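Local atomic coordinates of cyanuric acid amidohydrolase (Azorhizobium caulinodans, PDB entry 4NQ3), a protein that hydrolytically opens the s-triazine ring of cyanuric acid, giving carbon dioxide and carboxybiuret, which spontaneously decarboxylates to biuret, during breakdown of herbicides such as atrazine. Residues Ile3-Arg8 against Glu94-Asn99; Lys40-Gly45 against Gly80-Gly85; Pro105-Gly110 against Gly247-Ala252. All coordinates share one frame; numbering follows the deposited sequence.

Contact 1: residues Ile3-Arg8 against Glu94-Asn99; sequences IAKVHR and ERAEGN. With SO4 (sulfate ion), chain D.
E94 OE2 is gripped twice, by the backbone N of A30 and, weakly, by K5 NZ at 3.3 Å in a salt bridge. The carboxylate stands on the antiparallel pairing of strands 2-10 and 89-97, in a four-stranded mixed sheet that has 2-10 as an outermost strand. Its other oxygen, E94 OE1, accepts one bond from H7 NE2 (2.9 Å, N-H...O 153°). That donor arrives nearly along the C-O axis and the oxygen lies in the imidazole plane, although ring and carboxylate planes are turned 41° apart. E94 gets there with CG anti to the backbone N (chi1 -177°) and an extended chain; K5 runs alongside in the same direction, bent at chi3, its CD 3.8 Å from A96 CB. The nearby ammonium would probably stabilise the ionised carboxylate. An alanine at E94 would remove the acceptor shared by A30 N, K5 and H7, and would probably loosen the hold of these three groups on one another. Backbone evidence for the register is four bonds: I3 with A96 and K5 with E94 form hydrogen-bonded pairs, I3 N meeting A96 O at 2.6 Å from above the carbonyl plane. A4 and R95, a non-hydrogen-bonded pair, point to the other face. There R95 meets a sulfate, probably from the crystallisation liquor, with its guanidinium edge, NH2 to sulfate O3 at 2.7 Å.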
ATOM      1  N   ILE A   3      36.430  -0.678  26.247  1.00 37.22           N
ATOM      2  CA  ILE A   3      36.011   0.474  25.458  1.00 33.54           C
ATOM      3  C   ILE A   3      34.847   0.142  24.523  1.00 33.60           C
ATOM      4  O   ILE A   3      34.903  -0.839  23.786  1.00 37.61           O
ATOM      5  CB  ILE A   3      37.191   0.979  24.628  1.00 37.89           C
ATOM      6  CG1 ILE A   3      38.343   1.327  25.573  1.00 44.88           C
ATOM      7  CG2 ILE A   3      36.769   2.124  23.713  1.00 35.50           C
ATOM      8  CD1 ILE A   3      39.567   1.851  24.895  1.00 56.41           C
ATOM      9  N   ALA A   4      33.801   0.954  24.519  1.00 30.92           N
ATOM     10  CA  ALA A   4      32.744   0.755  23.528  1.00 30.99           C
ATOM     11  C   ALA A   4      33.135   1.401  22.207  1.00 30.37           C
ATOM     12  O   ALA A   4      33.553   2.556  22.152  1.00 35.76           O
ATOM     13  CB  ALA A   4      31.414   1.317  24.014  1.00 38.83           C
ATOM     14  N   LYS A   5      32.974   0.652  21.135  1.00 29.75           N
ATOM     15  CA  LYS A   5      33.216   1.176  19.810  1.00 25.67           C
ATOM     16  C   LYS A   5      31.916   0.991  19.031  1.00 28.00           C
ATOM     17  O   LYS A   5      31.393  -0.122  18.934  1.00 30.34           O
ATOM     18  CB  LYS A   5      34.407   0.439  19.167  1.00 26.08           C
ATOM     19  CG  LYS A   5      35.769   1.109  19.405  1.00 34.04           C
ATOM     20  CD  LYS A   5      36.962   0.163  19.217  1.00 36.27           C
ATOM     21  CE  LYS A   5      37.200  -0.243  17.749  1.00 49.39           C
ATOM     22  NZ  LYS A   5      38.153  -1.414  17.555  1.00 47.57           N
ATOM     23  N   VAL A   6      31.359   2.085  18.526  1.00 26.46           N
ATOM     24  CA  VAL A   6      30.121   2.016  17.749  1.00 27.33           C
ATOM     25  C   VAL A   6      30.350   2.415  16.298  1.00 36.68           C
ATOM     26  O   VAL A   6      30.839   3.520  16.026  1.00 45.85           O
ATOM     27  CB  VAL A   6      29.046   2.910  18.354  1.00 23.75           C
ATOM     28  CG1 VAL A   6      27.794   2.883  17.506  1.00 23.15           C
ATOM     29  CG2 VAL A   6      28.760   2.458  19.754  1.00 24.84           C
ATOM     30  N   HIS A   7      29.982   1.535  15.372  1.00 21.96           N
ATOM     31  CA  HIS A   7      30.266   1.743  13.946  1.00 21.93           C
ATOM     32  C   HIS A   7      29.006   1.869  13.104  1.00 24.13           C
ATOM     33  O   HIS A   7      28.220   0.934  13.060  1.00 28.90           O
ATOM     34  CB  HIS A   7      31.087   0.581  13.388  1.00 23.96           C
ATOM     35  CG  HIS A   7      32.373   0.332  14.109  1.00 35.57           C
ATOM     36  ND1 HIS A   7      33.518   1.061  13.863  1.00 44.61           N
ATOM     37  CD2 HIS A   7      32.694  -0.565  15.074  1.00 40.79           C
ATOM     38  CE1 HIS A   7      34.489   0.620  14.643  1.00 48.39           C
ATOM     39  NE2 HIS A   7      34.015  -0.367  15.387  1.00 44.72           N
ATOM     40  N   ARG A   8      28.814   2.990  12.415  1.00 21.47           N
ATOM     41  CA  ARG A   8      27.643   3.111  11.542  1.00 24.46           C
ATOM     42  C   ARG A   8      28.008   2.800  10.074  1.00 25.94           C
ATOM     43  O   ARG A   8      28.803   3.490   9.452  1.00 32.26           O
ATOM     44  CB  ARG A   8      27.021   4.493  11.657  1.00 21.51           C
ATOM     45  CG  ARG A   8      25.556   4.524  11.305  1.00 27.93           C
ATOM     46  CD  ARG A   8      24.883   5.860  11.728  1.00 29.16           C
ATOM     47  NE  ARG A   8      25.465   6.966  10.977  1.00 29.60           N
ATOM     48  CZ  ARG A   8      25.547   8.232  11.375  1.00 30.39           C
ATOM     49  NH1 ARG A   8      25.074   8.641  12.547  1.00 25.45           N
ATOM     50  NH2 ARG A   8      26.116   9.104  10.561  1.00 38.01           N
ATOM     51  N   GLU A  94      30.771  -2.754  19.332  1.00 22.82           N
ATOM     52  CA  GLU A  94      31.951  -3.567  19.604  1.00 20.96           C
ATOM     53  C   GLU A  94      32.495  -3.279  20.988  1.00 23.81           C
ATOM     54  O   GLU A  94      32.456  -2.154  21.431  1.00 24.31           O
ATOM     55  CB  GLU A  94      33.020  -3.269  18.549  1.00 25.50           C
ATOM     56  CG  GLU A  94      34.305  -4.083  18.640  1.00 32.70           C
ATOM     57  CD  GLU A  94      35.355  -3.610  17.633  1.00 44.60           C
ATOM     58  OE1 GLU A  94      35.089  -2.584  16.968  1.00 52.41           O
ATOM     59  OE2 GLU A  94      36.436  -4.244  17.503  1.00 41.93           O
ATOM     60  N   ARG A  95      32.970  -4.295  21.690  1.00 26.02           N
ATOM     61  CA  ARG A  95      33.690  -4.087  22.945  1.00 29.78           C
ATOM     62  C   ARG A  95      35.196  -4.283  22.690  1.00 34.32           C
ATOM     63  O   ARG A  95      35.595  -5.317  22.162  1.00 35.53           O
ATOM     64  CB  ARG A  95      33.186  -5.065  24.017  1.00 30.29           C
ATOM     65  CG  ARG A  95      33.902  -5.002  25.365  1.00 36.15           C
ATOM     66  CD  ARG A  95      33.328  -6.004  26.369  1.00 36.43           C
ATOM     67  NE  ARG A  95      33.458  -7.365  25.865  1.00 44.80           N
ATOM     68  CZ  ARG A  95      32.651  -8.378  26.193  1.00 54.02           C
ATOM     69  NH1 ARG A  95      31.632  -8.179  27.029  1.00 51.85           N
ATOM     70  NH2 ARG A  95      32.848  -9.592  25.665  1.00 50.83           N
ATOM     71  N   ALA A  96      36.031  -3.313  23.057  1.00 37.27           N
ATOM     72  CA  ALA A  96      37.475  -3.430  22.850  1.00 42.32           C
ATOM     73  C   ALA A  96      38.196  -3.150  24.176  1.00 49.78           C
ATOM     74  O   ALA A  96      37.543  -2.758  25.133  1.00 45.63           O
ATOM     75  CB  ALA A  96      37.938  -2.488  21.768  1.00 42.60           C
ATOM     76  N   GLU A  97      39.520  -3.341  24.251  1.00 56.96           N
ATOM     77  CA  GLU A  97      40.241  -3.151  25.525  1.00 64.94           C
ATOM     78  C   GLU A  97      41.192  -1.954  25.455  1.00 68.80           C
ATOM     79  O   GLU A  97      41.984  -1.837  24.529  1.00 72.27           O
ATOM     80  CB  GLU A  97      41.032  -4.402  25.949  1.00 76.15           C
ATOM     81  CG  GLU A  97      40.306  -5.725  25.818  1.00 93.96           C
ATOM     82  CD  GLU A  97      40.221  -6.188  24.364  1.00120.47           C
ATOM     83  OE1 GLU A  97      40.915  -5.583  23.514  1.00130.62           O
ATOM     84  OE2 GLU A  97      39.467  -7.145  24.061  1.00127.43           O
ATOM     85  N   GLY A  98      41.098  -1.066  26.442  1.00 73.70           N
ATOM     86  CA  GLY A  98      41.962   0.098  26.538  1.00 76.65           C
ATOM     87  C   GLY A  98      42.859  -0.025  27.748  1.00 89.57           C
ATOM     88  O   GLY A  98      43.118  -1.136  28.207  1.00 90.86           O
ATOM     89  N   ASN A  99      43.303   1.116  28.276  1.00 99.84           N
ATOM     90  CA  ASN A  99      44.311   1.188  29.350  1.00109.98           C
ATOM     91  C   ASN A  99      43.997   0.369  30.611  1.00103.59           C
ATOM     92  O   ASN A  99      44.903  -0.112  31.298  1.00100.47           O
ATOM     93  CB  ASN A  99      44.522   2.654  29.749  1.00114.64           C
ATOM     94  CG  ASN A  99      44.292   3.615  28.587  1.00113.72           C
ATOM     95  OD1 ASN A  99      43.432   3.386  27.731  1.00109.31           O
ATOM     96  ND2 ASN A  99      45.061   4.697  28.555  1.00118.08           N
TER
HETATM   97  S   SO4 D 402      29.679 -11.336  27.126  0.76 47.86           S
HETATM   98  O1  SO4 D 402      29.682 -12.718  27.618  0.76 43.28           O
HETATM   99  O2  SO4 D 402      29.887 -10.364  28.210  0.76 45.46           O
HETATM  100  O3  SO4 D 402      30.740 -11.193  26.119  0.76 42.77           O
HETATM  101  O4  SO4 D 402      28.359 -11.082  26.539  0.76 52.19           O

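Contact 2: residues Lys40-Gly45 against Gly80-Gly85; sequences KTEGNG and GGTEGG. With BR8 (barbituric acid), chain C.
One side of the substrate pocket that holds barbituric acid is built here from two glycine-rich loops, each following a strand of the same sheet. G80 pins the ligand with both backbone polar atoms: its N donates to barbituric acid O2 at 2.9 Å, and its O accepts from ligand N3, also at 2.9 Å, along a nearly straight bond (163°). G45 O comes in as well, 3.3 Å from ligand C2. G80 O has a second donor, K40 NZ at 2.9 Å, which stands above the carbonyl plane, 66° out of it. A chain bent at chi2 and chi3 brings the amine there, where it also makes a weak bond to G81 O (3.2 Å). The same NZ is bonded to S79 OG and V332 O, so oxygens crowd it; the K40-S79 pair is consistent with one of the three potential Ser-Lys dyads of this threefold-symmetric active site, whose assigned catalytic residues are S226 and K156. Carbonyls so close would probably stabilise a protonated lysine. Strand 34-41 runs parallel to 75-80, and T41 pairs with G80 where the strands end; beyond, G81 N donates weakly to T41 O (3.1 Å, 131°). T82 CG2, anti to its carbonyl carbon, lies 3.4 Å from T41 O. Backbones approach closely, G45 CA being 3.5 Å from G80 C; a side chain on G45 would run into G80 O. E83 bends at chi2 and salt-bridges R311 and R314, and so probably steadies R314, a substrate-binding arginine whose NH1 hydrogen-bonds the ligand. E42, which heads away from the 80-85 loop, salt-bridges R298 of a neighbouring subunit.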
ATOM      1  N   LYS A  40      18.556  -0.799  10.258  1.00 29.22           N
ATOM      2  CA  LYS A  40      17.319  -0.354   9.634  1.00 18.80           C
ATOM      3  C   LYS A  40      17.319  -0.974   8.254  1.00 23.08           C
ATOM      4  O   LYS A  40      18.241  -0.743   7.484  1.00 30.15           O
ATOM      5  CB  LYS A  40      17.247   1.164   9.553  1.00 20.15           C
ATOM      6  CG  LYS A  40      17.074   1.825  10.889  1.00 25.07           C
ATOM      7  CD  LYS A  40      15.846   1.265  11.582  1.00 29.04           C
ATOM      8  CE  LYS A  40      14.564   1.528  10.776  1.00 29.80           C
ATOM      9  NZ  LYS A  40      13.402   0.821  11.394  1.00 21.11           N
ATOM     10  N   THR A  41      16.332  -1.810   7.950  1.00 25.22           N
ATOM     11  CA  THR A  41      16.290  -2.455   6.634  1.00 22.24           C
ATOM     12  C   THR A  41      15.065  -1.984   5.836  1.00 24.17           C
ATOM     13  O   THR A  41      14.075  -1.573   6.420  1.00 27.78           O
ATOM     14  CB  THR A  41      16.318  -3.985   6.785  1.00 25.04           C
ATOM     15  OG1 THR A  41      15.171  -4.421   7.529  1.00 23.51           O
ATOM     16  CG2 THR A  41      17.554  -4.390   7.556  1.00 16.44           C
ATOM     17  N   GLU A  42      15.140  -2.071   4.510  1.00 27.22           N
ATOM     18  CA  GLU A  42      14.157  -1.458   3.591  1.00 27.38           C
ATOM     19  C   GLU A  42      12.760  -2.058   3.553  1.00 23.54           C
ATOM     20  O   GLU A  42      11.959  -1.643   2.719  1.00 31.88           O
ATOM     21  CB  GLU A  42      14.673  -1.520   2.150  1.00 29.79           C
ATOM     22  CG  GLU A  42      15.852  -0.655   1.874  1.00 40.96           C
ATOM     23  CD  GLU A  42      16.865  -1.324   0.958  1.00 48.55           C
ATOM     24  OE1 GLU A  42      16.905  -0.983  -0.269  1.00 41.17           O
ATOM     25  OE2 GLU A  42      17.634  -2.173   1.489  1.00 55.49           O
ATOM     26  N   GLY A  43      12.475  -3.035   4.413  1.00 20.77           N
ATOM     27  CA  GLY A  43      11.163  -3.671   4.463  1.00 26.80           C
ATOM     28  C   GLY A  43      10.056  -2.722   4.904  1.00 26.75           C
ATOM     29  O   GLY A  43      10.288  -1.514   5.034  1.00 30.83           O
ATOM     30  N   ASN A  44       8.843  -3.236   5.109  1.00 23.80           N
ATOM     31  CA  ASN A  44       7.759  -2.356   5.548  1.00 23.56           C
ATOM     32  C   ASN A  44       7.688  -2.224   7.052  1.00 30.57           C
ATOM     33  O   ASN A  44       6.880  -1.443   7.573  1.00 44.12           O
ATOM     34  CB  ASN A  44       6.402  -2.806   4.985  1.00 24.44           C
ATOM     35  CG  ASN A  44       5.986  -4.189   5.430  1.00 31.60           C
ATOM     36  OD1 ASN A  44       6.516  -4.747   6.388  1.00 32.20           O
ATOM     37  ND2 ASN A  44       5.004  -4.748   4.735  1.00 31.19           N
ATOM     38  N   GLY A  45       8.544  -2.974   7.743  1.00 27.51           N
ATOM     39  CA  GLY A  45       8.614  -2.936   9.188  1.00 21.00           C
ATOM     40  C   GLY A  45       7.425  -3.570   9.894  1.00 23.54           C
ATOM     41  O   GLY A  45       7.260  -3.396  11.092  1.00 30.43           O
ATOM     42  N   GLY A  80      12.900  -3.112  10.579  1.00 26.20           N
ATOM     43  CA  GLY A  80      12.486  -2.753   9.234  1.00 22.72           C
ATOM     44  C   GLY A  80      11.756  -1.428   9.210  1.00 25.21           C
ATOM     45  O   GLY A  80      11.399  -0.869  10.256  1.00 24.14           O
ATOM     46  N   GLY A  81      11.535  -0.913   8.010  1.00 24.81           N
ATOM     47  CA  GLY A  81      10.771   0.313   7.849  1.00 26.25           C
ATOM     48  C   GLY A  81      11.661   1.539   7.755  1.00 30.08           C
ATOM     49  O   GLY A  81      12.060   2.092   8.787  1.00 32.05           O
ATOM     50  N   THR A  82      11.981   1.963   6.529  1.00 20.88           N
ATOM     51  CA  THR A  82      12.787   3.159   6.341  1.00 25.88           C
ATOM     52  C   THR A  82      12.030   4.138   5.440  1.00 30.16           C
ATOM     53  O   THR A  82      12.431   4.407   4.307  1.00 31.80           O
ATOM     54  CB  THR A  82      14.167   2.829   5.732  1.00 25.39           C
ATOM     55  OG1 THR A  82      14.012   2.397   4.378  1.00 28.03           O
ATOM     56  CG2 THR A  82      14.860   1.725   6.522  1.00 23.17           C
ATOM     57  N   GLU A  83      10.959   4.707   5.982  1.00 30.76           N
ATOM     58  CA  GLU A  83      10.065   5.561   5.214  1.00 28.90           C
ATOM     59  C   GLU A  83      10.637   6.958   5.125  1.00 29.98           C
ATOM     60  O   GLU A  83      11.646   7.268   5.763  1.00 30.93           O
ATOM     61  CB  GLU A  83       8.672   5.593   5.847  1.00 28.13           C
ATOM     62  CG  GLU A  83       7.934   4.241   5.799  1.00 33.35           C
ATOM     63  CD  GLU A  83       8.391   3.248   6.891  1.00 35.34           C
ATOM     64  OE1 GLU A  83       9.254   3.614   7.728  1.00 35.68           O
ATOM     65  OE2 GLU A  83       7.869   2.106   6.927  1.00 32.54           O
ATOM     66  N   GLY A  84       9.992   7.811   4.337  1.00 28.55           N
ATOM     67  CA  GLY A  84      10.505   9.149   4.175  1.00 30.81           C
ATOM     68  C   GLY A  84      11.917   9.071   3.635  1.00 33.21           C
ATOM     69  O   GLY A  84      12.205   8.285   2.733  1.00 35.06           O
ATOM     70  N   GLY A  85      12.806   9.891   4.174  1.00 32.00           N
ATOM     71  CA  GLY A  85      14.159   9.921   3.660  1.00 30.64           C
ATOM     72  C   GLY A  85      15.098   9.066   4.480  1.00 32.87           C
ATOM     73  O   GLY A  85      16.293   9.037   4.219  1.00 38.44           O
TER
HETATM   74  N1  BR8 C 401       9.444  -3.962  13.737  1.00 21.67           N
HETATM   75  C2  BR8 C 401      10.157  -3.449  12.710  1.00 23.39           C
HETATM   76  O2  BR8 C 401      10.604  -4.219  11.882  1.00 22.38           O
HETATM   77  N3  BR8 C 401      10.355  -2.101  12.607  1.00 31.64           N
HETATM   78  C4  BR8 C 401       9.825  -1.193  13.558  1.00 29.46           C
HETATM   79  O4  BR8 C 401      10.019   0.012  13.428  1.00 35.02           O
HETATM   80  C5  BR8 C 401       9.037  -1.646  14.789  1.00 22.87           C
HETATM   81  C6  BR8 C 401       8.901  -3.162  14.739  1.00 18.61           C
HETATM   82  O8  BR8 C 401       8.282  -3.725  15.613  1.00 24.37           O

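Contact 3: residues Pro105-Gly110 against Gly247-Ala252; sequences PALAIG and GPLAIA
Two edge strands cross here, 106-113 from the second of three similarly ordered four-stranded sheets and 249-256 from the third. Their segment axes approach to 4.6 Å at an angle of 78°, too oblique for the two to continue as one regular sheet. The polar part is a single backbone hydrogen bond: L107 N donates to L249 O at 2.7 Å, the donor lying in the carbonyl plane (N-H...O 151°). The apolar part is carried by L107, whose CG is anti to the backbone N (chi1 179°). Its CB lies 4.1 Å from L249 CB, the two leucines running alongside in the same direction. L107 CD1 meets I251 CG2 at 3.8 Å, these side chains crossing obliquely. A4 and V6 of strand 2-10 and I350 of strand 345-352 also pack on L107, so side chains from all three sheets meet around this residue. At the start of the crossing the contacts turn to small groups against backbone. G247 adopts angles at which a side chain would collide with P248 CD, and A106 CB sits 3.7 Å from G247 N.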
ATOM      1  N   PRO A 105      33.715   7.873  33.401  1.00 63.60           N
ATOM      2  CA  PRO A 105      32.676   6.952  32.921  1.00 57.16           C
ATOM      3  C   PRO A 105      32.364   7.125  31.432  1.00 54.54           C
ATOM      4  O   PRO A 105      32.424   8.260  30.927  1.00 56.92           O
ATOM      5  CB  PRO A 105      31.470   7.323  33.780  1.00 46.90           C
ATOM      6  CG  PRO A 105      31.626   8.780  33.984  1.00 45.68           C
ATOM      7  CD  PRO A 105      33.113   9.035  34.083  1.00 55.21           C
ATOM      8  N   ALA A 106      32.060   6.018  30.747  1.00 48.26           N
ATOM      9  CA  ALA A 106      31.859   6.030  29.298  1.00 40.22           C
ATOM     10  C   ALA A 106      30.776   5.056  28.890  1.00 35.92           C
ATOM     11  O   ALA A 106      30.205   4.388  29.733  1.00 31.43           O
ATOM     12  CB  ALA A 106      33.165   5.690  28.566  1.00 37.92           C
ATOM     13  N   LEU A 107      30.503   4.986  27.588  1.00 37.10           N
ATOM     14  CA  LEU A 107      29.470   4.115  27.066  1.00 27.99           C
ATOM     15  C   LEU A 107      29.774   2.686  27.459  1.00 33.66           C
ATOM     16  O   LEU A 107      30.909   2.241  27.308  1.00 33.99           O
ATOM     17  CB  LEU A 107      29.363   4.237  25.545  1.00 27.06           C
ATOM     18  CG  LEU A 107      28.333   3.350  24.818  1.00 27.34           C
ATOM     19  CD1 LEU A 107      26.950   3.507  25.415  1.00 24.49           C
ATOM     20  CD2 LEU A 107      28.279   3.655  23.325  1.00 24.91           C
ATOM     21  N   ALA A 108      28.768   1.994  28.000  1.00 32.70           N
ATOM     22  CA  ALA A 108      28.863   0.569  28.310  1.00 28.87           C
ATOM     23  C   ALA A 108      27.773  -0.176  27.550  1.00 29.40           C
ATOM     24  O   ALA A 108      26.689   0.366  27.329  1.00 29.78           O
ATOM     25  CB  ALA A 108      28.737   0.323  29.793  1.00 27.23           C
ATOM     26  N   ILE A 109      28.063  -1.425  27.189  1.00 31.73           N
ATOM     27  CA  ILE A 109      27.196  -2.265  26.379  1.00 21.76           C
ATOM     28  C   ILE A 109      27.039  -3.647  26.972  1.00 23.46           C
ATOM     29  O   ILE A 109      28.024  -4.287  27.329  1.00 30.12           O
ATOM     30  CB  ILE A 109      27.757  -2.450  24.986  1.00 24.99           C
ATOM     31  CG1 ILE A 109      28.050  -1.104  24.346  1.00 21.97           C
ATOM     32  CG2 ILE A 109      26.807  -3.284  24.129  1.00 20.18           C
ATOM     33  CD1 ILE A 109      29.040  -1.244  23.254  1.00 25.03           C
ATOM     34  N   GLY A 110      25.807  -4.121  27.086  1.00 20.66           N
ATOM     35  CA  GLY A 110      25.581  -5.480  27.556  1.00 25.67           C
ATOM     36  C   GLY A 110      24.566  -6.177  26.676  1.00 25.17           C
ATOM     37  O   GLY A 110      23.659  -5.534  26.133  1.00 27.69           O
ATOM     38  N   GLY A 247      36.557   5.440  27.187  1.00 31.38           N
ATOM     39  CA  GLY A 247      36.544   5.708  25.770  1.00 30.32           C
ATOM     40  C   GLY A 247      35.889   7.049  25.527  1.00 37.80           C
ATOM     41  O   GLY A 247      35.420   7.716  26.448  1.00 42.78           O
ATOM     42  N   PRO A 248      35.854   7.465  24.271  1.00 35.02           N
ATOM     43  CA  PRO A 248      35.315   8.777  23.924  1.00 32.99           C
ATOM     44  C   PRO A 248      33.791   8.829  23.939  1.00 36.13           C
ATOM     45  O   PRO A 248      33.206   9.901  24.068  1.00 40.37           O
ATOM     46  CB  PRO A 248      35.856   9.004  22.512  1.00 32.23           C
ATOM     47  CG  PRO A 248      36.061   7.652  21.962  1.00 29.20           C
ATOM     48  CD  PRO A 248      36.414   6.756  23.109  1.00 29.21           C
ATOM     49  N   LEU A 249      33.145   7.680  23.802  1.00 36.37           N
ATOM     50  CA  LEU A 249      31.712   7.690  23.574  1.00 35.43           C
ATOM     51  C   LEU A 249      30.902   7.710  24.869  1.00 34.94           C
ATOM     52  O   LEU A 249      31.153   6.920  25.782  1.00 37.65           O
ATOM     53  CB  LEU A 249      31.322   6.481  22.716  1.00 33.28           C
ATOM     54  CG  LEU A 249      31.767   6.468  21.245  1.00 26.82           C
ATOM     55  CD1 LEU A 249      31.300   5.220  20.563  1.00 24.36           C
ATOM     56  CD2 LEU A 249      31.187   7.682  20.530  1.00 26.55           C
ATOM     57  N   ALA A 250      29.941   8.633  24.942  1.00 33.50           N
ATOM     58  CA  ALA A 250      28.924   8.629  26.002  1.00 35.82           C
ATOM     59  C   ALA A 250      27.524   8.516  25.398  1.00 37.21           C
ATOM     60  O   ALA A 250      27.338   8.676  24.180  1.00 43.96           O
ATOM     61  CB  ALA A 250      29.016   9.862  26.843  1.00 31.72           C
ATOM     62  N   ILE A 251      26.535   8.256  26.243  1.00 34.36           N
ATOM     63  CA  ILE A 251      25.169   8.166  25.757  1.00 28.13           C
ATOM     64  C   ILE A 251      24.300   9.003  26.661  1.00 41.70           C
ATOM     65  O   ILE A 251      24.526   9.053  27.866  1.00 46.56           O
ATOM     66  CB  ILE A 251      24.663   6.696  25.713  1.00 32.31           C
ATOM     67  CG1 ILE A 251      23.290   6.600  25.049  1.00 30.79           C
ATOM     68  CG2 ILE A 251      24.652   6.068  27.111  1.00 33.13           C
ATOM     69  CD1 ILE A 251      22.827   5.170  24.800  1.00 24.53           C
ATOM     70  N   ALA A 252      23.344   9.703  26.066  1.00 44.80           N
ATOM     71  CA  ALA A 252      22.353  10.468  26.807  1.00 30.85           C
ATOM     72  C   ALA A 252      21.006  10.098  26.218  1.00 35.97           C
ATOM     73  O   ALA A 252      20.954   9.581  25.100  1.00 40.29           O
ATOM     74  CB  ALA A 252      22.620  11.951  26.693  1.00 32.51           C
TER

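How the contacts relate
Contacts 1 and 2 belong to the sheet of strands 2-10, 89-97, 34-41 and 75-80, with contact 2 nested along the chain inside the loop that contact 1 closes. Their centres are 27 Å apart, one at the sheet's outer strand and the other at the active-site end of strands 34-41 and 75-80. Contact 3 follows both in the chain and joins the next two sheets. It touches contact 1, their centres 9 Å apart: A4 CB lies 3.6 Å from I109 CD1, and V6 CG2 3.8 Å from L107 CD2. Edge strands of three repeating units thus meet about 27 Å (centre to centre) from the part of the pocket at contact 2, in keeping with the monomer's threefold design.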